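Local atomic coordinates of surface glycoprotein (Trypanosoma brucei, PDB entry 5KLH), a protein that is a procyclic-stage surface antigen of the trypanosome, here as its bilobed extracellular domain, and probably serves as a membrane-bound sensor. Residues F99-S103 against S104-G108; G31-D35 against V36-V40. All coordinates share one frame; numbering follows the deposited sequence.

Interaction 1: F99-S103 against S104-G108; sequences FSCSS and SQCSG
Gln105 reaches back to the ring of Phe99, its OE1 lying 3.3 Å from Phe99 CE2, with the amide and ring planes only 25° apart. That same oxygen takes a 2.7 Å hydrogen bond from water 1, which also donates to Ser100 O and accepts from Ser102 OG. One water thus ties Ser100 O at the strand end, the Ser102 hydroxyl and the Gln105 amide together. Ser102 OG and Ser104 OG come within 2.8 Å of each other at the start of the turn, in a hydrogen bond whose proton is not settled; chi1 values of 66° and 63° place each hydroxyl between its own backbone N and carbonyl carbon.

The backbone behind these side chains tightens into a short 3-10 turn. Gln105 N donates to Ser102 O at 3.1 Å, and Cys106 N donates to Ser103 O at 3.2 Å. The turn carries Cys106 toward Cys101, whose SG lies 3.6 Å from Cys106 SG, yet the two are not bonded: Cys101 pairs with Cys115 and Cys106 with Cys113, two neighbouring disulfides.

Outward, the Phe99 ring meets His119 and also touches Lys118, as Gln105 does, so helix 116-128 lies against the strand end and the Gln105 side chain, while strand 145-164 borders Phe99 where strand 85-100 ends.

Interaction 2: G31-D35 against V36-V40; sequences GTFSD and VKATV
Phe33 and Val36 face each other as an antiparallel hydrogen-bonded pair at the end of a tight hairpin, each N donating to the other's O at 2.8 Å. A third bond, from Ala38 N to Gly31 O at 2.8 Å, is nearly straight (171° at the hydrogen). Between them, Thr32 and Lys37 make the non-hydrogen-bonded pair, and Thr32 CA makes a bent CA-H...O contact with Val36 O, 3.1 Å away. The Thr32 side chain stays close as well, its CB 3.4 Å from Val36 O.

The packed side is that of Phe33 and Val36. The Phe33 CG is anti to the carbonyl carbon (chi1 -70°), a setting that brings Phe33 CE2 to 3.8 Å from Ala38 CB. Val36 CB lies 3.4 Å from Phe33 O, with Val36 CG2 near that oxygen too. Strands 51-63, 72-79 and 197-204 close around the ring through Ala60, Ile79 and Leu202. Ser34, also buried, has its OG hydrogen-bonded to Val74 O and Lys76 N.

Elsewhere the contact is looser. Lys37 sets off away from the partner strand, its chain fully extended, and is exposed. Asp35 is exposed at the tip, and water 2 bridges Gly31 N and Ala38 O beyond the last direct bond.

Ser34 and Asp35, both with positive phi, form the corners of a type I' turn, the classic connection of a two-residue beta hairpin.

Overall arrangement
The two contacts mark distant parts of the bilobed ectodomain: their centres are 49 Å apart, their nearest atoms about 35 Å, and they lie on opposite sides of the chain's centre. Interaction 2 comes first in the sequence. Both reach the same mixed sheet: strand 31-33 pairs with strand 72-79, which pairs in turn with strand 85-100, and that strand runs out into interaction 1. Their means of support differ: residues 31-40 form a tight hairpin within the sheet, whereas residues 99-108 leave the sheet for a loop closed by disulfides.

Interaction 1: F99-S103 against S104-G108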
ATOM      1  N   PHE A  99      -4.767  18.504   7.375  1.00 15.45           N
ATOM      2  CA  PHE A  99      -4.499  19.712   6.605  1.00 14.28           C
ATOM      3  C   PHE A  99      -3.410  20.508   7.306  1.00 14.02           C
ATOM      4  O   PHE A  99      -3.574  20.927   8.455  1.00 17.31           O
ATOM      5  CB  PHE A  99      -5.765  20.565   6.446  1.00 15.68           C
ATOM      6  CG  PHE A  99      -5.567  21.772   5.567  1.00 14.19           C
ATOM      7  CD1 PHE A  99      -5.079  22.959   6.094  1.00 15.04           C
ATOM      8  CD2 PHE A  99      -5.862  21.707   4.216  1.00 17.06           C
ATOM      9  CE1 PHE A  99      -4.885  24.066   5.281  1.00 16.78           C
ATOM     10  CE2 PHE A  99      -5.675  22.804   3.399  1.00 15.04           C
ATOM     11  CZ  PHE A  99      -5.186  23.991   3.944  1.00 14.07           C
ATOM     12  N   SER A 100      -2.286  20.688   6.615  1.00 16.70           N
ATOM     13  CA  SER A 100      -1.180  21.499   7.110  1.00 19.75           C
ATOM     14  C   SER A 100      -1.110  22.753   6.255  1.00 15.76           C
ATOM     15  O   SER A 100      -1.127  22.663   5.025  1.00 21.67           O
ATOM     16  CB  SER A 100       0.143  20.737   7.039  1.00 22.51           C
ATOM     17  OG  SER A 100       0.043  19.476   7.681  1.00 32.39           O
ATOM     18  N   CYS A 101      -1.056  23.915   6.892  1.00 13.81           N
ATOM     19  CA  CYS A 101      -1.003  25.150   6.119  1.00 15.39           C
ATOM     20  C   CYS A 101       0.408  25.332   5.588  1.00 16.94           C
ATOM     21  O   CYS A 101       1.356  25.477   6.361  1.00 18.21           O
ATOM     22  CB  CYS A 101      -1.424  26.353   6.962  1.00 13.94           C
ATOM     23  SG  CYS A 101      -1.366  27.923   6.065  1.00 15.67           S
ATOM     24  N   SER A 102       0.531  25.313   4.266  1.00 19.51           N
ATOM     25  CA  SER A 102       1.811  25.491   3.592  1.00 17.37           C
ATOM     26  C   SER A 102       1.728  26.697   2.674  1.00 15.69           C
ATOM     27  O   SER A 102       0.632  27.166   2.387  1.00 14.07           O
ATOM     28  CB  SER A 102       2.161  24.250   2.793  1.00 17.05           C
ATOM     29  OG  SER A 102       1.230  24.096   1.742  1.00 19.86           O
ATOM     30  N   SER A 103       2.867  27.169   2.180  1.00 15.08           N
ATOM     31  CA  SER A 103       2.857  28.356   1.326  1.00 11.97           C
ATOM     32  C   SER A 103       1.973  28.161   0.106  1.00 12.87           C
ATOM     33  O   SER A 103       1.340  29.117  -0.355  1.00 18.06           O
ATOM     34  CB  SER A 103       4.277  28.729   0.884  1.00 17.34           C
ATOM     35  OG  SER A 103       5.040  29.185   1.989  1.00 22.50           O
ATOM     36  N   SER A 104       1.897  26.924  -0.388  1.00 13.08           N
ATOM     37  CA  SER A 104       1.178  26.621  -1.627  1.00 13.72           C
ATOM     38  C   SER A 104      -0.307  26.943  -1.520  1.00 17.41           C
ATOM     39  O   SER A 104      -0.941  27.260  -2.515  1.00 20.56           O
ATOM     40  CB  SER A 104       1.368  25.155  -2.017  1.00 16.25           C
ATOM     41  OG  SER A 104       0.815  24.292  -1.041  1.00 22.76           O
ATOM     42  N   GLN A 105      -0.860  26.862  -0.315  1.00 17.08           N
ATOM     43  CA  GLN A 105      -2.280  27.155  -0.138  1.00 20.15           C
ATOM     44  C   GLN A 105      -2.532  28.316   0.808  1.00 18.69           C
ATOM     45  O   GLN A 105      -3.628  28.442   1.364  1.00 18.12           O
ATOM     46  CB  GLN A 105      -3.007  25.912   0.364  1.00 22.16           C
ATOM     47  CG  GLN A 105      -3.099  24.808  -0.671  1.00 26.04           C
ATOM     48  CD  GLN A 105      -3.767  23.576  -0.121  1.00 26.55           C
ATOM     49  OE1 GLN A 105      -3.459  23.136   0.994  1.00 29.00           O
ATOM     50  NE2 GLN A 105      -4.691  23.010  -0.891  1.00 25.31           N
ATOM     51  N   CYS A 106      -1.522  29.165   0.968  1.00 15.99           N
ATOM     52  CA  CYS A 106      -1.545  30.250   1.947  1.00 15.31           C
ATOM     53  C   CYS A 106      -1.927  31.557   1.278  1.00 17.55           C
ATOM     54  O   CYS A 106      -1.393  31.885   0.230  1.00 23.07           O
ATOM     55  CB  CYS A 106      -0.172  30.382   2.619  1.00 18.27           C
ATOM     56  SG  CYS A 106      -0.200  30.860   4.358  1.00 22.14           S
ATOM     57  N   SER A 107      -2.865  32.288   1.879  1.00 12.71           N
ATOM     58  CA  SER A 107      -3.331  33.570   1.349  1.00 19.43           C
ATOM     59  C   SER A 107      -2.784  34.746   2.153  1.00 13.35           C
ATOM     60  O   SER A 107      -2.872  34.760   3.383  1.00 15.30           O
ATOM     61  CB  SER A 107      -4.862  33.614   1.346  1.00 22.29           C
ATOM     62  OG  SER A 107      -5.339  34.948   1.241  1.00 21.64           O
ATOM     63  N   GLY A 108      -2.257  35.748   1.452  1.00 13.34           N
ATOM     64  CA  GLY A 108      -1.675  36.907   2.113  1.00 14.31           C
ATOM     65  C   GLY A 108      -0.182  37.073   1.875  1.00 14.55           C
ATOM     66  O   GLY A 108       0.409  36.441   0.993  1.00 14.99           O
TER
HETATM   67  O   HOH W   1      -1.319  23.642   2.486  1.00 21.89           O

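Interaction 2: G31-D35 against V36-V40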
ATOM      1  N   GLY A  31       2.965 -23.553   0.546  1.00 12.43           N
ATOM      2  CA  GLY A  31       3.105 -23.493   1.988  1.00 14.03           C
ATOM      3  C   GLY A  31       1.810 -23.042   2.637  1.00 15.61           C
ATOM      4  O   GLY A  31       0.720 -23.353   2.144  1.00 14.32           O
ATOM      5  N   THR A  32       1.921 -22.308   3.740  1.00  9.03           N
ATOM      6  CA  THR A  32       0.739 -21.849   4.472  1.00  9.87           C
ATOM      7  C   THR A  32       0.861 -20.410   4.948  1.00 12.72           C
ATOM      8  O   THR A  32       1.961 -19.903   5.161  1.00 10.94           O
ATOM      9  CB  THR A  32       0.439 -22.728   5.712  1.00 13.71           C
ATOM     10  OG1 THR A  32       1.625 -22.849   6.509  1.00 16.14           O
ATOM     11  CG2 THR A  32      -0.045 -24.114   5.310  1.00 18.27           C
ATOM     12  N   PHE A  33      -0.291 -19.771   5.117  1.00 12.25           N
ATOM     13  CA  PHE A  33      -0.405 -18.502   5.818  1.00 14.04           C
ATOM     14  C   PHE A  33      -1.249 -18.779   7.054  1.00 11.35           C
ATOM     15  O   PHE A  33      -2.422 -19.109   6.927  1.00 12.22           O
ATOM     16  CB  PHE A  33      -1.065 -17.418   4.952  1.00 12.15           C
ATOM     17  CG  PHE A  33      -0.214 -16.927   3.806  1.00 11.20           C
ATOM     18  CD1 PHE A  33       0.742 -15.935   4.004  1.00 14.13           C
ATOM     19  CD2 PHE A  33      -0.406 -17.418   2.525  1.00 12.71           C
ATOM     20  CE1 PHE A  33       1.516 -15.465   2.935  1.00 16.64           C
ATOM     21  CE2 PHE A  33       0.358 -16.952   1.462  1.00 14.13           C
ATOM     22  CZ  PHE A  33       1.307 -15.977   1.659  1.00 11.30           C
ATOM     23  N   SER A  34      -0.650 -18.654   8.236  1.00 10.86           N
ATOM     24  CA  SER A  34      -1.329 -18.973   9.488  1.00 12.65           C
ATOM     25  C   SER A  34      -2.112 -20.289   9.362  1.00 15.44           C
ATOM     26  O   SER A  34      -3.314 -20.341   9.661  1.00 15.81           O
ATOM     27  CB  SER A  34      -2.257 -17.828   9.905  1.00 13.72           C
ATOM     28  OG  SER A  34      -1.488 -16.668  10.186  1.00 13.68           O
ATOM     29  N   ASP A  35      -1.404 -21.315   8.886  1.00 15.83           N
ATOM     30  CA  ASP A  35      -1.903 -22.682   8.726  1.00 18.47           C
ATOM     31  C   ASP A  35      -2.961 -22.850   7.638  1.00 18.76           C
ATOM     32  O   ASP A  35      -3.490 -23.950   7.457  1.00 19.60           O
ATOM     33  CB  ASP A  35      -2.449 -23.194  10.053  1.00 18.75           C
ATOM     34  CG  ASP A  35      -1.440 -23.091  11.161  1.00 25.05           C
ATOM     35  OD1 ASP A  35      -0.305 -23.575  10.966  1.00 26.00           O
ATOM     36  OD2 ASP A  35      -1.773 -22.492  12.204  1.00 32.76           O
ATOM     37  N   VAL A  36      -3.257 -21.790   6.888  1.00 15.37           N
ATOM     38  CA  VAL A  36      -4.135 -21.959   5.729  1.00 13.22           C
ATOM     39  C   VAL A  36      -3.304 -22.227   4.474  1.00 18.05           C
ATOM     40  O   VAL A  36      -2.331 -21.523   4.208  1.00 13.27           O
ATOM     41  CB  VAL A  36      -5.031 -20.725   5.501  1.00 11.38           C
ATOM     42  CG1 VAL A  36      -5.968 -20.961   4.312  1.00 14.72           C
ATOM     43  CG2 VAL A  36      -5.847 -20.422   6.744  1.00 14.12           C
ATOM     44  N   LYS A  37      -3.675 -23.251   3.707  1.00 13.73           N
ATOM     45  CA  LYS A  37      -2.895 -23.636   2.529  1.00 10.90           C
ATOM     46  C   LYS A  37      -2.791 -22.506   1.506  1.00 12.56           C
ATOM     47  O   LYS A  37      -3.806 -21.941   1.106  1.00 15.05           O
ATOM     48  CB  LYS A  37      -3.511 -24.858   1.847  1.00 19.68           C
ATOM     49  CG  LYS A  37      -2.702 -25.346   0.657  1.00 17.12           C
ATOM     50  CD  LYS A  37      -3.286 -26.626   0.079  1.00 18.37           C
ATOM     51  CE  LYS A  37      -2.387 -27.160  -1.018  1.00 21.41           C
ATOM     52  NZ  LYS A  37      -2.834 -28.491  -1.529  1.00 32.84           N
ATOM     53  N   ALA A  38      -1.571 -22.202   1.079  1.00 11.22           N
ATOM     54  CA  ALA A  38      -1.338 -21.158   0.079  1.00 12.68           C
ATOM     55  C   ALA A  38      -1.477 -21.685  -1.344  1.00 16.20           C
ATOM     56  O   ALA A  38      -1.260 -22.869  -1.604  1.00 13.96           O
ATOM     57  CB  ALA A  38       0.038 -20.556   0.265  1.00 13.51           C
ATOM     58  N   THR A  39      -1.793 -20.790  -2.273  1.00 12.04           N
ATOM     59  CA  THR A  39      -1.917 -21.150  -3.668  1.00 12.92           C
ATOM     60  C   THR A  39      -1.157 -20.138  -4.491  1.00  9.65           C
ATOM     61  O   THR A  39      -1.402 -18.950  -4.356  1.00 11.79           O
ATOM     62  CB  THR A  39      -3.398 -21.172  -4.117  1.00 12.32           C
ATOM     63  OG1 THR A  39      -4.143 -22.060  -3.276  1.00 16.53           O
ATOM     64  CG2 THR A  39      -3.515 -21.618  -5.568  1.00 22.82           C
ATOM     65  N   VAL A  40      -0.233 -20.601  -5.325  1.00  9.39           N
ATOM     66  CA  VAL A  40       0.462 -19.707  -6.239  1.00  9.57           C
ATOM     67  C   VAL A  40      -0.475 -19.291  -7.361  1.00 13.02           C
ATOM     68  O   VAL A  40      -1.084 -20.138  -8.020  1.00 15.30           O
ATOM     69  CB  VAL A  40       1.721 -20.378  -6.832  1.00 10.38           C
ATOM     70  CG1 VAL A  40       2.396 -19.462  -7.861  1.00 18.65           C
ATOM     71  CG2 VAL A  40       2.679 -20.717  -5.721  1.00 12.12           C
TER
HETATM   72  O   HOH W   2       0.623 -24.728  -0.822  1.00 15.91           O